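Local coordinates for ginlfy protein (Ginkgo biloba, PDB 4UDE) that is probably a DNA-binding transcription factor of the FLO/LFY family, represented by its SAM oligomerization domain, at residues Thr26-Met31 against Arg51-Ile56. Residues are numbered along the deposited sequence; the frame is centred on the assembly and turned at random.
Sequences TKMVEM and RTLVDI
Contact between 51-56 and 26-31 rests on L53, which meets K27, M28 and M31. Just before it, T52 stays at the margin, its CG2 5.0 Å from M31 SD; T52 OG1 is hydrogen-bonded to the carbonyl of D48 one turn back, and both T52 and M31 touch Y57. L53 CD2 reaches three side chains: K27 CG lies 4.1 Å from L53 CD2, M28 CG 4.3 Å, and the thioether end of M31 packs against the same isopropyl group, with SD at 4.1 Å from L53 CD2. The modelled approach of M31 CE to L53 CD2 is too short for two carbons and is doubtful, so it is given no weight. In the all-helical SAM fold this apolar patch joins helix 22-30 to the C-terminal part of helix 43-55, while M28 also packs on L11 and F15 of helix 2-15. K27 has CG anti to its amide nitrogen (chi1 -170°), which lays CG near L53; bends at chi2 and chi3 then carry NZ away to a salt bridge, K27 NZ to E30 OE2 at 2.8 Å, entering 38° out of the carboxylate plane. An alanine here removes both the CG methylene and the ammonium, and would probably leave E30 OE2 without its charged mate and L53 CD2 less covered on that side. The L53 backbone is hydrogen-bonded with V59, on which the side chains of K27 and L53 also rest.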
# COMPACT_ATOMS: atom_id res chain seq x y z
N THR A 26 -2.23 -8.06 -4.27
CA THR A 26 -2.38 -8.54 -5.64
C THR A 26 -3.09 -7.48 -6.48
O THR A 26 -2.63 -7.17 -7.58
CB THR A 26 -3.10 -9.92 -5.62
OG1 THR A 26 -2.12 -10.92 -5.37
CG2 THR A 26 -3.80 -10.24 -6.90
N LYS A 27 -4.19 -6.92 -5.97
CA LYS A 27 -4.91 -5.90 -6.70
C LYS A 27 -4.09 -4.60 -6.86
O LYS A 27 -4.09 -4.03 -7.94
CB LYS A 27 -6.30 -5.64 -6.08
CG LYS A 27 -7.21 -4.75 -6.95
CD LYS A 27 -7.44 -5.23 -8.39
CE LYS A 27 -8.30 -6.47 -8.47
NZ LYS A 27 -8.45 -6.92 -9.88
N MET A 28 -3.38 -4.18 -5.81
CA MET A 28 -2.53 -2.98 -5.85
C MET A 28 -1.40 -3.10 -6.90
O MET A 28 -1.16 -2.16 -7.64
CB MET A 28 -1.98 -2.65 -4.46
CG MET A 28 -3.05 -2.22 -3.48
SD MET A 28 -2.40 -1.89 -1.83
CE MET A 28 -1.56 -0.34 -2.14
N VAL A 29 -0.78 -4.29 -7.03
CA VAL A 29 0.26 -4.58 -8.04
C VAL A 29 -0.34 -4.44 -9.45
O VAL A 29 0.24 -3.79 -10.31
CB VAL A 29 0.87 -5.99 -7.83
CG1 VAL A 29 1.78 -6.40 -8.99
CG2 VAL A 29 1.63 -6.06 -6.51
N GLU A 30 -1.53 -5.04 -9.64
CA GLU A 30 -2.29 -5.05 -10.89
C GLU A 30 -2.66 -3.60 -11.30
O GLU A 30 -2.64 -3.27 -12.49
CB GLU A 30 -3.50 -5.95 -10.70
CG GLU A 30 -4.41 -6.12 -11.90
CD GLU A 30 -5.67 -6.91 -11.55
OE1 GLU A 30 -5.59 -7.86 -10.73
OE2 GLU A 30 -6.74 -6.56 -12.09
N MET A 31 -2.93 -2.74 -10.29
CA MET A 31 -3.24 -1.32 -10.50
C MET A 31 -1.99 -0.50 -10.80
O MET A 31 -2.12 0.67 -11.17
CB MET A 31 -3.99 -0.75 -9.30
CG MET A 31 -5.43 -1.15 -9.25
SD MET A 31 -6.24 -0.42 -7.82
CE MET A 31 -5.88 -1.53 -6.73
N ARG A 51 -10.69 4.11 -1.18
CA ARG A 51 -12.06 4.21 -1.67
C ARG A 51 -12.19 3.55 -3.08
O ARG A 51 -13.17 2.85 -3.34
CB ARG A 51 -12.46 5.69 -1.72
CG ARG A 51 -13.95 5.96 -1.55
CD ARG A 51 -14.27 7.46 -1.59
NE ARG A 51 -13.56 8.23 -0.56
CZ ARG A 51 -12.59 9.11 -0.80
NH1 ARG A 51 -12.20 9.35 -2.06
NH2 ARG A 51 -12.00 9.76 0.19
N THR A 52 -11.22 3.80 -3.96
CA THR A 52 -11.12 3.25 -5.33
C THR A 52 -11.05 1.69 -5.27
O THR A 52 -11.73 1.02 -6.03
CB THR A 52 -9.89 3.91 -6.01
OG1 THR A 52 -10.19 5.29 -6.20
CG2 THR A 52 -9.50 3.30 -7.35
N LEU A 53 -10.22 1.13 -4.36
CA LEU A 53 -10.11 -0.31 -4.18
C LEU A 53 -11.49 -0.97 -3.93
O LEU A 53 -11.83 -1.97 -4.57
CB LEU A 53 -9.15 -0.62 -3.03
CG LEU A 53 -7.66 -0.61 -3.35
CD1 LEU A 53 -6.83 -0.50 -2.06
CD2 LEU A 53 -7.26 -1.84 -4.08
N VAL A 54 -12.29 -0.38 -3.02
CA VAL A 54 -13.62 -0.87 -2.63
C VAL A 54 -14.67 -0.59 -3.72
O VAL A 54 -15.35 -1.51 -4.15
CB VAL A 54 -14.08 -0.26 -1.26
CG1 VAL A 54 -15.51 -0.68 -0.91
CG2 VAL A 54 -13.12 -0.61 -0.12
N ASP A 55 -14.83 0.69 -4.12
CA ASP A 55 -15.85 1.13 -5.08
C ASP A 55 -15.67 0.66 -6.52
O ASP A 55 -16.65 0.26 -7.14
CB ASP A 55 -16.03 2.66 -5.04
CG ASP A 55 -16.53 3.25 -3.72
OD1 ASP A 55 -16.91 2.46 -2.81
OD2 ASP A 55 -16.58 4.50 -3.60
N ILE A 56 -14.46 0.73 -7.06
CA ILE A 56 -14.22 0.39 -8.46
C ILE A 56 -13.69 -1.02 -8.64
O ILE A 56 -14.16 -1.74 -9.53
CB ILE A 56 -13.30 1.47 -9.12
CG1 ILE A 56 -13.93 2.89 -8.98
CG2 ILE A 56 -12.96 1.14 -10.58
CD1 ILE A 56 -12.94 3.99 -8.99